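Local structure of phosphonomutase (Burkholderia cenocepacia J2315, 4MG4) at residues A159-F164 with D193-P198; V48-G53 with R83-P88; R140-R145 with A188-D193. The protein is a phosphonomutase-family protein built as a closed, eight-stranded parallel barrel of the TIM type. All coordinates share one frame; numbering follows the deposited sequence.

Interaction 1: A159-F164 with D193-P198; sequences ARTDVF and DGLFVP
Arg160 and Phe196 run next to each other in the same direction, into the barrel, from adjacent strands 156-160 and 194-196. Both have CG anti to the backbone N (chi1 175° for Arg160, 177° for Phe196), and the extended arginine chain runs alongside the phenylalanine, with Arg160 CD 3.8 Å from Phe196 CD2. Guanidinium and ring stand almost upright to one another, 85° between planes. Pro198 wedges in beside both: its CG sits over one guanidinium face, off-centre and 3.5 Å from Arg160 NE, while its CD rests over the centre of the Phe196 ring. The guanidinium is fixed in rotation by Asp162, whose OD1 uses its syn lone pair to accept from Arg160 NE at 2.8 Å, in the guanidinium plane; Arg160 NH2 adds only a weak second bond. Phe165 makes a cation-pi contact with the same group.

Beneath these side chains the backbones are zipped by Ala159 N to Gly194 O, Phe196 N to Ala159 O and Thr161 N to Phe196 O, each 2.9 Å long. Away from the interior, Thr161 CG2 lies alongside Val197 CG2 at 4.0 Å, while Thr161 OG1 bonds to Asp123. Farther along, Phe164 CD2 packs on Val197 CG1 at 3.6 Å, and its ring also meets helices 174-190 and 203-212. Where the chains diverge, one water spans the gap: it donates to Thr161 O and Pro198 O and accepts from Phe164 N. This is a parallel strand pair of a beta-alpha-beta crossover through helix 174-190, caught at the C-terminal mouth of the barrel, the end at which TIM barrels carry their active sites.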
ATOM      1  N   ALA A 159     -16.757  19.225  -6.617  1.00  8.54           N
ATOM      2  CA  ALA A 159     -17.528  18.630  -7.703  1.00  8.66           C
ATOM      3  C   ALA A 159     -16.642  18.497  -8.912  1.00  8.96           C
ATOM      4  O   ALA A 159     -16.162  19.501  -9.452  1.00  9.64           O
ATOM      5  CB  ALA A 159     -18.771  19.487  -8.067  1.00  8.67           C
ATOM      6  N   ARG A 160     -16.361  17.251  -9.290  1.00  9.49           N
ATOM      7  CA  ARG A 160     -15.559  16.938 -10.442  1.00  9.92           C
ATOM      8  C   ARG A 160     -16.449  16.847 -11.665  1.00 10.19           C
ATOM      9  O   ARG A 160     -17.489  16.190 -11.646  1.00 10.95           O
ATOM     10  CB  ARG A 160     -14.916  15.576 -10.225  1.00 10.69           C
ATOM     11  CG  ARG A 160     -14.165  15.116 -11.445  1.00 11.46           C
ATOM     12  CD  ARG A 160     -13.337  13.873 -11.176  1.00 11.80           C
ATOM     13  NE  ARG A 160     -12.916  13.276 -12.423  1.00 13.16           N
ATOM     14  CZ  ARG A 160     -11.856  12.456 -12.566  1.00 16.46           C
ATOM     15  NH1 ARG A 160     -11.078  12.167 -11.526  1.00 16.86           N
ATOM     16  NH2 ARG A 160     -11.561  11.963 -13.774  1.00 17.71           N
ATOM     17  N   THR A 161     -16.069  17.556 -12.702  1.00 10.30           N
ATOM     18  CA  THR A 161     -16.758  17.440 -13.989  1.00 10.78           C
ATOM     19  C   THR A 161     -15.820  16.830 -15.004  1.00 12.05           C
ATOM     20  O   THR A 161     -14.636  17.194 -15.057  1.00 12.37           O
ATOM     21  CB  THR A 161     -17.364  18.758 -14.525  1.00 10.71           C
ATOM     22  OG1 THR A 161     -18.085  18.462 -15.716  1.00 10.99           O
ATOM     23  CG2 THR A 161     -16.355  19.840 -14.800  1.00 10.70           C
ATOM     24  N   ASP A 162     -16.335  15.864 -15.760  1.00 12.07           N
ATOM     25  CA  ASP A 162     -15.522  15.185 -16.759  1.00 13.08           C
ATOM     26  C   ASP A 162     -15.616  15.741 -18.170  1.00 13.65           C
ATOM     27  O   ASP A 162     -15.164  15.077 -19.103  1.00 15.30           O
ATOM     28  CB  ASP A 162     -15.828  13.710 -16.708  1.00 14.45           C
ATOM     29  CG  ASP A 162     -15.197  13.017 -15.518  1.00 15.21           C
ATOM     30  OD1 ASP A 162     -14.239  13.523 -14.902  1.00 17.06           O
ATOM     31  OD2 ASP A 162     -15.656  11.910 -15.195  1.00 20.49           O
ATOM     32  N   VAL A 163     -16.146  16.948 -18.349  1.00 13.02           N
ATOM     33  CA  VAL A 163     -16.302  17.535 -19.693  1.00 13.42           C
ATOM     34  C   VAL A 163     -15.009  17.464 -20.469  1.00 14.85           C
ATOM     35  O   VAL A 163     -15.011  17.054 -21.653  1.00 15.07           O
ATOM     36  CB  VAL A 163     -16.817  18.990 -19.636  1.00 13.42           C
ATOM     37  CG1 VAL A 163     -16.781  19.674 -21.019  1.00 13.48           C
ATOM     38  CG2 VAL A 163     -18.231  18.994 -19.114  1.00 13.59           C
ATOM     39  N   PHE A 164     -13.915  17.922 -19.864  1.00 14.21           N
ATOM     40  CA  PHE A 164     -12.634  17.970 -20.594  1.00 14.92           C
ATOM     41  C   PHE A 164     -11.961  16.617 -20.554  1.00 16.46           C
ATOM     42  O   PHE A 164     -11.286  16.230 -21.503  1.00 16.43           O
ATOM     43  CB  PHE A 164     -11.702  19.073 -20.030  1.00 14.71           C
ATOM     44  CG  PHE A 164     -12.010  20.449 -20.534  1.00 15.01           C
ATOM     45  CD1 PHE A 164     -11.558  20.889 -21.750  1.00 15.92           C
ATOM     46  CD2 PHE A 164     -12.746  21.291 -19.807  1.00 14.87           C
ATOM     47  CE1 PHE A 164     -11.863  22.169 -22.190  1.00 15.50           C
ATOM     48  CE2 PHE A 164     -13.024  22.601 -20.206  1.00 15.37           C
ATOM     49  CZ  PHE A 164     -12.586  23.025 -21.425  1.00 15.36           C
ATOM     50  N   ASP A 193     -18.694  23.127  -3.157  1.00  9.36           N
ATOM     51  CA  ASP A 193     -17.760  24.097  -2.637  1.00  9.57           C
ATOM     52  C   ASP A 193     -16.581  24.365  -3.565  1.00  9.76           C
ATOM     53  O   ASP A 193     -15.972  25.438  -3.488  1.00 10.27           O
ATOM     54  CB  ASP A 193     -17.199  23.626  -1.285  1.00 10.19           C
ATOM     55  CG  ASP A 193     -18.278  23.366  -0.236  1.00 11.15           C
ATOM     56  OD1 ASP A 193     -18.806  24.376   0.313  1.00 12.92           O
ATOM     57  OD2 ASP A 193     -18.649  22.198  -0.028  1.00 10.96           O
ATOM     58  N   GLY A 194     -16.242  23.404  -4.408  1.00  8.85           N
ATOM     59  CA  GLY A 194     -15.140  23.550  -5.333  1.00  8.95           C
ATOM     60  C   GLY A 194     -15.473  22.881  -6.643  1.00  8.47           C
ATOM     61  O   GLY A 194     -16.399  22.112  -6.743  1.00  8.20           O
ATOM     62  N   LEU A 195     -14.741  23.234  -7.691  1.00  8.53           N
ATOM     63  CA  LEU A 195     -14.906  22.618  -9.013  1.00  9.38           C
ATOM     64  C   LEU A 195     -13.588  21.994  -9.415  1.00  9.11           C
ATOM     65  O   LEU A 195     -12.565  22.702  -9.439  1.00  9.79           O
ATOM     66  CB  LEU A 195     -15.246  23.671 -10.062  1.00 10.14           C
ATOM     67  CG  LEU A 195     -15.474  23.214 -11.500  1.00 10.96           C
ATOM     68  CD1 LEU A 195     -16.806  22.433 -11.547  1.00 11.46           C
ATOM     69  CD2 LEU A 195     -15.398  24.430 -12.406  1.00 11.14           C
ATOM     70  N   PHE A 196     -13.585  20.728  -9.774  1.00  9.05           N
ATOM     71  CA  PHE A 196     -12.412  20.028 -10.259  1.00  9.62           C
ATOM     72  C   PHE A 196     -12.627  19.677 -11.768  1.00 10.31           C
ATOM     73  O   PHE A 196     -13.619  19.044 -12.143  1.00  9.65           O
ATOM     74  CB  PHE A 196     -12.174  18.768  -9.420  1.00  9.64           C
ATOM     75  CG  PHE A 196     -11.024  17.890  -9.858  1.00 10.10           C
ATOM     76  CD1 PHE A 196      -9.850  18.442 -10.374  1.00 10.26           C
ATOM     77  CD2 PHE A 196     -11.086  16.534  -9.676  1.00 10.05           C
ATOM     78  CE1 PHE A 196      -8.741  17.628 -10.673  1.00 10.63           C
ATOM     79  CE2 PHE A 196     -10.038  15.709 -10.044  1.00 10.38           C
ATOM     80  CZ  PHE A 196      -8.864  16.269 -10.547  1.00 10.72           C
ATOM     81  N   VAL A 197     -11.706  20.155 -12.614  1.00 10.20           N
ATOM     82  CA  VAL A 197     -11.777  19.977 -14.065  1.00 11.31           C
ATOM     83  C   VAL A 197     -10.497  19.234 -14.543  1.00 12.08           C
ATOM     84  O   VAL A 197      -9.587  19.864 -15.079  1.00 12.59           O
ATOM     85  CB  VAL A 197     -11.954  21.327 -14.809  1.00 11.84           C
ATOM     86  CG1 VAL A 197     -12.222  21.057 -16.296  1.00 12.59           C
ATOM     87  CG2 VAL A 197     -13.107  22.082 -14.196  1.00 11.99           C
ATOM     88  N   PRO A 198     -10.442  17.918 -14.352  1.00 11.96           N
ATOM     89  CA  PRO A 198      -9.305  17.174 -14.878  1.00 13.22           C
ATOM     90  C   PRO A 198      -9.276  17.147 -16.373  1.00 13.79           C
ATOM     91  O   PRO A 198     -10.315  17.350 -17.040  1.00 16.16           O
ATOM     92  CB  PRO A 198      -9.522  15.770 -14.298  1.00 13.05           C
ATOM     93  CG  PRO A 198     -10.976  15.651 -14.030  1.00 13.19           C
ATOM     94  CD  PRO A 198     -11.353  17.038 -13.594  1.00 12.08           C
TER
HETATM   95  O   HOH W   1     -12.948  17.662 -17.124  1.00 10.59           O

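Interaction 2: V48-G53 with R83-P88; sequences VALATG and RATDLP
Leu50 meets Leu87 and Thr85 with its two methyl branches while its backbone N holds Pro88. The bond from Leu50 N to Pro88 O is 2.9 Å long and close to straight, 173° at the hydrogen. With CG beside the backbone N and anti to the carbonyl carbon (chi1 -56°), the Leu50 fork is swung over to the 83-88 segment. CD2 touches Leu87 CD1 at 3.9 Å, the two leucines crossing at about a right angle; CD1 goes tip to tip with the Thr85 side chain, 3.8 Å from Thr85 OG1.

That hydroxyl oxygen has a second role, accepting from Leu87 N at 3.0 Å in an ST turn. The turn fixes the bend after helix 71-84 and presents Leu87 to the strand. This is the return leg of a beta-alpha-beta connection in the barrel: the chain leaves by strand 50-52, passes through helices 54-60 and 71-84, and re-enters as strand 89-92, the parallel neighbour of 50-52. Leu50 N to Pro88 O is thus the first rung at the N-terminal end of that strand pair, and Leu50 and Thr52 continue it through backbone bonds to Thr90.

Val48 takes part through its carbonyl, not its side chain. Leu87 CD2 lies 3.7 Å from Val48 O, and on the same oxygen Pro88 brings its CD to 3.6 Å. The proline is therefore engaged at both ends, ring methylene against Val48 and carbonyl toward Leu50, with Ala49 CA 3.5 Å from Pro88 O. Helix 11-20 covers the Pro88 ring with Lys14, Ile17 and Phe18, and helix 36-44 lays Ala39 and Val42 on Leu50 and Ala43 on Leu87.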
ATOM      1  N   VAL A  48      -0.017  19.723   3.987  1.00 16.69           N
ATOM      2  CA  VAL A  48      -0.952  20.463   4.848  1.00 16.40           C
ATOM      3  C   VAL A  48      -2.348  19.818   4.930  1.00 14.76           C
ATOM      4  O   VAL A  48      -3.149  20.145   5.802  1.00 15.13           O
ATOM      5  CB  VAL A  48      -1.052  21.934   4.400  1.00 17.90           C
ATOM      6  CG1 VAL A  48       0.303  22.604   4.606  1.00 20.44           C
ATOM      7  CG2 VAL A  48      -1.443  22.052   2.946  1.00 18.75           C
ATOM      8  N   ALA A  49      -2.594  18.889   4.032  1.00 14.28           N
ATOM      9  CA  ALA A  49      -3.799  18.098   4.030  1.00 13.23           C
ATOM     10  C   ALA A  49      -3.492  16.845   3.230  1.00 12.59           C
ATOM     11  O   ALA A  49      -2.520  16.838   2.468  1.00 12.92           O
ATOM     12  CB  ALA A  49      -4.907  18.872   3.373  1.00 12.98           C
ATOM     13  N   LEU A  50      -4.330  15.825   3.365  1.00 12.15           N
ATOM     14  CA  LEU A  50      -4.246  14.592   2.574  1.00 11.73           C
ATOM     15  C   LEU A  50      -5.518  14.354   1.742  1.00 11.72           C
ATOM     16  O   LEU A  50      -6.633  14.701   2.175  1.00 11.54           O
ATOM     17  CB  LEU A  50      -4.092  13.374   3.471  1.00 11.81           C
ATOM     18  CG  LEU A  50      -2.857  13.466   4.425  1.00 12.48           C
ATOM     19  CD1 LEU A  50      -2.916  12.251   5.316  1.00 13.02           C
ATOM     20  CD2 LEU A  50      -1.522  13.624   3.718  1.00 12.80           C
ATOM     21  N   ALA A  51      -5.327  13.702   0.594  1.00 10.52           N
ATOM     22  CA  ALA A  51      -6.424  13.252  -0.211  1.00 11.62           C
ATOM     23  C   ALA A  51      -6.283  11.762  -0.442  1.00 12.41           C
ATOM     24  O   ALA A  51      -5.151  11.255  -0.528  1.00 13.67           O
ATOM     25  CB  ALA A  51      -6.429  13.955  -1.556  1.00 12.02           C
ATOM     26  N   THR A  52      -7.386  11.050  -0.598  1.00 12.79           N
ATOM     27  CA  THR A  52      -7.290   9.747  -1.197  1.00 14.36           C
ATOM     28  C   THR A  52      -7.585   9.875  -2.670  1.00 16.61           C
ATOM     29  O   THR A  52      -8.343  10.787  -3.112  1.00 16.09           O
ATOM     30  CB  THR A  52      -8.215   8.758  -0.543  1.00 15.97           C
ATOM     31  OG1 THR A  52      -9.570   9.066  -0.918  1.00 16.25           O
ATOM     32  CG2 THR A  52      -8.097   8.835   0.965  1.00 16.87           C
ATOM     33  N   GLY A  53      -7.065   8.927  -3.438  1.00 16.76           N
ATOM     34  CA  GLY A  53      -7.406   8.849  -4.840  1.00 18.00           C
ATOM     35  C   GLY A  53      -7.992   7.463  -5.080  1.00 17.18           C
ATOM     36  O   GLY A  53      -7.414   6.458  -4.683  1.00 16.45           O
ATOM     37  N   ARG A  83      -7.053   8.071  10.836  1.00 19.21           N
ATOM     38  CA  ARG A  83      -6.472   7.973  12.152  1.00 22.75           C
ATOM     39  C   ARG A  83      -4.927   8.009  12.187  1.00 21.23           C
ATOM     40  O   ARG A  83      -4.347   8.210  13.231  1.00 21.49           O
ATOM     41  CB  ARG A  83      -7.106   6.829  12.922  1.00 28.68           C
ATOM     42  CG  ARG A  83      -6.612   5.468  12.643  1.00 32.65           C
ATOM     43  CD  ARG A  83      -7.324   4.571  13.659  1.00 39.49           C
ATOM     44  NE  ARG A  83      -7.325   3.166  13.283  1.00 46.60           N
ATOM     45  CZ  ARG A  83      -8.379   2.493  12.824  1.00 49.82           C
ATOM     46  NH1 ARG A  83      -9.561   3.086  12.650  1.00 50.21           N
ATOM     47  NH2 ARG A  83      -8.240   1.208  12.533  1.00 52.71           N
ATOM     48  N   ALA A  84      -4.284   7.895  11.036  1.00 17.72           N
ATOM     49  CA  ALA A  84      -2.833   7.892  10.940  1.00 18.02           C
ATOM     50  C   ALA A  84      -2.193   9.239  11.145  1.00 18.86           C
ATOM     51  O   ALA A  84      -1.023   9.321  11.509  1.00 19.30           O
ATOM     52  CB  ALA A  84      -2.426   7.356   9.587  1.00 18.22           C
ATOM     53  N   THR A  85      -2.941  10.321  10.891  1.00 17.78           N
ATOM     54  CA  THR A  85      -2.359  11.654  11.037  1.00 19.08           C
ATOM     55  C   THR A  85      -3.435  12.607  11.559  1.00 18.08           C
ATOM     56  O   THR A  85      -4.646  12.279  11.550  1.00 20.40           O
ATOM     57  CB  THR A  85      -1.684  12.210   9.759  1.00 19.46           C
ATOM     58  OG1 THR A  85      -2.595  13.043   9.022  1.00 18.92           O
ATOM     59  CG2 THR A  85      -1.017  11.121   8.848  1.00 19.74           C
ATOM     60  N   ASP A  86      -2.966  13.793  11.982  1.00 19.57           N
ATOM     61  CA  ASP A  86      -3.817  14.867  12.460  1.00 20.71           C
ATOM     62  C   ASP A  86      -4.260  15.834  11.331  1.00 18.85           C
ATOM     63  O   ASP A  86      -4.965  16.849  11.573  1.00 18.56           O
ATOM     64  CB  ASP A  86      -3.051  15.675  13.537  1.00 25.61           C
ATOM     65  CG  ASP A  86      -2.825  14.857  14.804  1.00 30.63           C
ATOM     66  OD1 ASP A  86      -3.771  14.138  15.181  1.00 35.45           O
ATOM     67  OD2 ASP A  86      -1.727  14.916  15.398  1.00 40.16           O
ATOM     68  N   LEU A  87      -3.862  15.545  10.104  1.00 15.82           N
ATOM     69  CA  LEU A  87      -4.223  16.413   8.988  1.00 14.41           C
ATOM     70  C   LEU A  87      -5.663  16.231   8.541  1.00 13.23           C
ATOM     71  O   LEU A  87      -6.262  15.143   8.691  1.00 12.92           O
ATOM     72  CB  LEU A  87      -3.317  16.210   7.777  1.00 14.26           C
ATOM     73  CG  LEU A  87      -1.781  16.462   7.938  1.00 14.54           C
ATOM     74  CD1 LEU A  87      -1.039  16.160   6.671  1.00 15.42           C
ATOM     75  CD2 LEU A  87      -1.584  17.941   8.335  1.00 15.14           C
ATOM     76  N   PRO A  88      -6.262  17.283   7.982  1.00 12.63           N
ATOM     77  CA  PRO A  88      -7.536  17.106   7.300  1.00 12.20           C
ATOM     78  C   PRO A  88      -7.404  16.160   6.105  1.00 11.48           C
ATOM     79  O   PRO A  88      -6.434  16.272   5.357  1.00 12.06           O
ATOM     80  CB  PRO A  88      -7.881  18.520   6.782  1.00 12.92           C
ATOM     81  CG  PRO A  88      -6.925  19.428   7.471  1.00 14.03           C
ATOM     82  CD  PRO A  88      -5.717  18.628   7.757  1.00 13.15           C
TER

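Interaction 3: R140-R145 with A188-D193; sequences RIAAAR and AAAGAD
A Schellman motif ends helix 174-190, and its glycine, Gly191, together with Ala190, is where helix 134-150 packs through Ile141, Ala142 and Arg145. Gly191 leaves the helix at a positive phi of 114°, and the last helical turn is closed by the paired backbone bonds of that motif. Its backbone angles alone call for glycine, and a CB here would also run into Arg145 CG, which lies 4.2 Å from Gly191 CA.

The arginine starts with CG anti to its backbone N (chi1 169°) and then bends at chi2 and chi3, which brings NH1 round to the turn. That single nitrogen grips two acceptors, both near the guanidinium plane: Gly191 O at 2.8 Å and Asp193 OD2 at 2.7 Å, the latter a salt bridge. The carboxylate is met on its syn side, somewhat out of its plane, and the two flat groups are turned 74° apart. Arg145 NE makes a salt bridge with Asp149 and NH2 a hydrogen bond to Tyr155 O, so the guanidinium is held along more than one edge.

Small side chains let the helices come close. Ala142 CA is 3.3 Å from Ala190 O in a CA-H...O contact, and Ala142 CB and Ala190 CB are 4.1 Å apart. Ile141 CG2 pushes between Ala190 CB, at 3.9 Å, and Ala192 CB, at 4.1 Å.

Behind this pair of outer helices runs strand 156-160, with Ile141 resting on Ala159 and Arg145 on Ile157; Asp193 OD2 also accepts from Ile157 N, and its OD1 pairs with Arg19 of helix 11-20.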
ATOM      1  N   ARG A 140     -27.406  14.926  -7.238  1.00 12.15           N
ATOM      2  CA  ARG A 140     -26.498  14.082  -6.405  1.00 12.04           C
ATOM      3  C   ARG A 140     -25.668  15.013  -5.497  1.00 11.76           C
ATOM      4  O   ARG A 140     -25.517  14.753  -4.298  1.00 11.96           O
ATOM      5  CB  ARG A 140     -25.686  13.176  -7.300  1.00 12.30           C
ATOM      6  CG  ARG A 140     -26.542  12.244  -8.149  1.00 12.53           C
ATOM      7  CD  ARG A 140     -25.816  11.596  -9.303  1.00 12.91           C
ATOM      8  NE  ARG A 140     -24.875  10.602  -8.863  1.00 12.55           N
ATOM      9  CZ  ARG A 140     -25.177   9.336  -8.574  1.00 13.89           C
ATOM     10  NH1 ARG A 140     -26.431   8.891  -8.615  1.00 14.82           N
ATOM     11  NH2 ARG A 140     -24.187   8.513  -8.216  1.00 13.70           N
ATOM     12  N   ILE A 141     -25.205  16.140  -6.036  1.00 11.33           N
ATOM     13  CA  ILE A 141     -24.462  17.125  -5.217  1.00 10.89           C
ATOM     14  C   ILE A 141     -25.357  17.674  -4.105  1.00 11.57           C
ATOM     15  O   ILE A 141     -24.988  17.819  -2.960  1.00 11.40           O
ATOM     16  CB  ILE A 141     -23.909  18.258  -6.084  1.00 10.77           C
ATOM     17  CG1 ILE A 141     -22.755  17.705  -6.935  1.00 11.04           C
ATOM     18  CG2 ILE A 141     -23.436  19.429  -5.235  1.00 10.37           C
ATOM     19  CD1 ILE A 141     -22.487  18.519  -8.141  1.00 11.73           C
ATOM     20  N   ALA A 142     -26.598  17.979  -4.460  1.00 11.78           N
ATOM     21  CA  ALA A 142     -27.518  18.533  -3.466  1.00 12.74           C
ATOM     22  C   ALA A 142     -27.806  17.570  -2.357  1.00 13.11           C
ATOM     23  O   ALA A 142     -27.847  17.961  -1.186  1.00 13.18           O
ATOM     24  CB  ALA A 142     -28.803  18.989  -4.144  1.00 13.68           C
ATOM     25  N   ALA A 143     -27.973  16.297  -2.699  1.00 13.33           N
ATOM     26  CA  ALA A 143     -28.192  15.258  -1.656  1.00 14.13           C
ATOM     27  C   ALA A 143     -26.955  15.140  -0.721  1.00 14.16           C
ATOM     28  O   ALA A 143     -27.090  14.977   0.505  1.00 15.21           O
ATOM     29  CB  ALA A 143     -28.503  13.934  -2.332  1.00 15.10           C
ATOM     30  N   ALA A 144     -25.772  15.220  -1.308  1.00 13.64           N
ATOM     31  CA  ALA A 144     -24.519  15.214  -0.559  1.00 12.83           C
ATOM     32  C   ALA A 144     -24.446  16.426   0.402  1.00 12.61           C
ATOM     33  O   ALA A 144     -24.029  16.306   1.543  1.00 12.84           O
ATOM     34  CB  ALA A 144     -23.311  15.200  -1.533  1.00 12.57           C
ATOM     35  N   ARG A 145     -24.800  17.604  -0.055  1.00 12.60           N
ATOM     36  CA  ARG A 145     -24.755  18.838   0.732  1.00 13.42           C
ATOM     37  C   ARG A 145     -25.709  18.693   1.901  1.00 14.61           C
ATOM     38  O   ARG A 145     -25.388  19.001   3.051  1.00 15.59           O
ATOM     39  CB  ARG A 145     -25.167  20.035  -0.119  1.00 12.88           C
ATOM     40  CG  ARG A 145     -25.415  21.340   0.614  1.00 13.70           C
ATOM     41  CD  ARG A 145     -24.116  22.069   0.886  1.00 13.98           C
ATOM     42  NE  ARG A 145     -23.241  21.456   1.865  1.00 13.11           N
ATOM     43  CZ  ARG A 145     -21.897  21.409   1.766  1.00 12.48           C
ATOM     44  NH1 ARG A 145     -21.254  21.801   0.654  1.00 12.01           N
ATOM     45  NH2 ARG A 145     -21.190  20.903   2.770  1.00 11.49           N
ATOM     46  N   ALA A 188     -22.558  24.598  -8.187  1.00  8.58           N
ATOM     47  CA  ALA A 188     -22.509  25.584  -7.125  1.00  8.98           C
ATOM     48  C   ALA A 188     -23.888  25.856  -6.502  1.00  9.48           C
ATOM     49  O   ALA A 188     -24.029  25.882  -5.309  1.00  9.45           O
ATOM     50  CB  ALA A 188     -21.941  26.866  -7.654  1.00  8.90           C
ATOM     51  N   ALA A 189     -24.886  26.007  -7.346  1.00 10.07           N
ATOM     52  CA  ALA A 189     -26.221  26.271  -6.846  1.00 10.66           C
ATOM     53  C   ALA A 189     -26.739  25.123  -6.000  1.00 11.38           C
ATOM     54  O   ALA A 189     -27.463  25.337  -5.044  1.00 13.04           O
ATOM     55  CB  ALA A 189     -27.168  26.611  -7.973  1.00 11.07           C
ATOM     56  N   ALA A 190     -26.372  23.897  -6.342  1.00 11.06           N
ATOM     57  CA  ALA A 190     -26.752  22.685  -5.620  1.00 11.33           C
ATOM     58  C   ALA A 190     -25.968  22.466  -4.319  1.00 11.36           C
ATOM     59  O   ALA A 190     -26.344  21.602  -3.518  1.00 12.18           O
ATOM     60  CB  ALA A 190     -26.546  21.464  -6.522  1.00 12.29           C
ATOM     61  N   GLY A 191     -24.918  23.254  -4.120  1.00 10.77           N
ATOM     62  CA  GLY A 191     -24.147  23.229  -2.886  1.00 10.89           C
ATOM     63  C   GLY A 191     -22.707  22.756  -2.966  1.00 10.18           C
ATOM     64  O   GLY A 191     -22.081  22.597  -1.915  1.00 10.13           O
ATOM     65  N   ALA A 192     -22.142  22.613  -4.151  1.00  9.75           N
ATOM     66  CA  ALA A 192     -20.709  22.298  -4.233  1.00  9.69           C
ATOM     67  C   ALA A 192     -19.857  23.462  -3.704  1.00  9.70           C
ATOM     68  O   ALA A 192     -20.247  24.642  -3.828  1.00 10.20           O
ATOM     69  CB  ALA A 192     -20.304  21.984  -5.663  1.00  9.84           C
ATOM     70  N   ASP A 193     -18.694  23.127  -3.157  1.00  9.36           N
ATOM     71  CA  ASP A 193     -17.760  24.097  -2.637  1.00  9.57           C
ATOM     72  C   ASP A 193     -16.581  24.365  -3.565  1.00  9.76           C
ATOM     73  O   ASP A 193     -15.972  25.438  -3.488  1.00 10.27           O
ATOM     74  CB  ASP A 193     -17.199  23.626  -1.285  1.00 10.19           C
ATOM     75  CG  ASP A 193     -18.278  23.366  -0.236  1.00 11.15           C
ATOM     76  OD1 ASP A 193     -18.806  24.376   0.313  1.00 12.92           O
ATOM     77  OD2 ASP A 193     -18.649  22.198  -0.028  1.00 10.96           O
TER

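How the interactions relate
Interactions 1 and 3 are continuous, their centres 13 Å apart. They share Asp193, which ends the turn after helix 174-190 and leads into strand 194-196. Ala159 joins their hydrophobic layers, its CB 3.8 Å from both Ala192 CB and Ile141 CD1. Interaction 2 belongs to another part of the same barrel: its centre is 21 Å from that of interaction 1, their nearest atoms about 8 Å apart, and 23 Å from that of interaction 3. Interactions 2 and 3 involve turns that lead from helices into strands, at the N-terminal end of the barrel, whereas interaction 1 runs to the C-terminal mouth, where an active site would be expected.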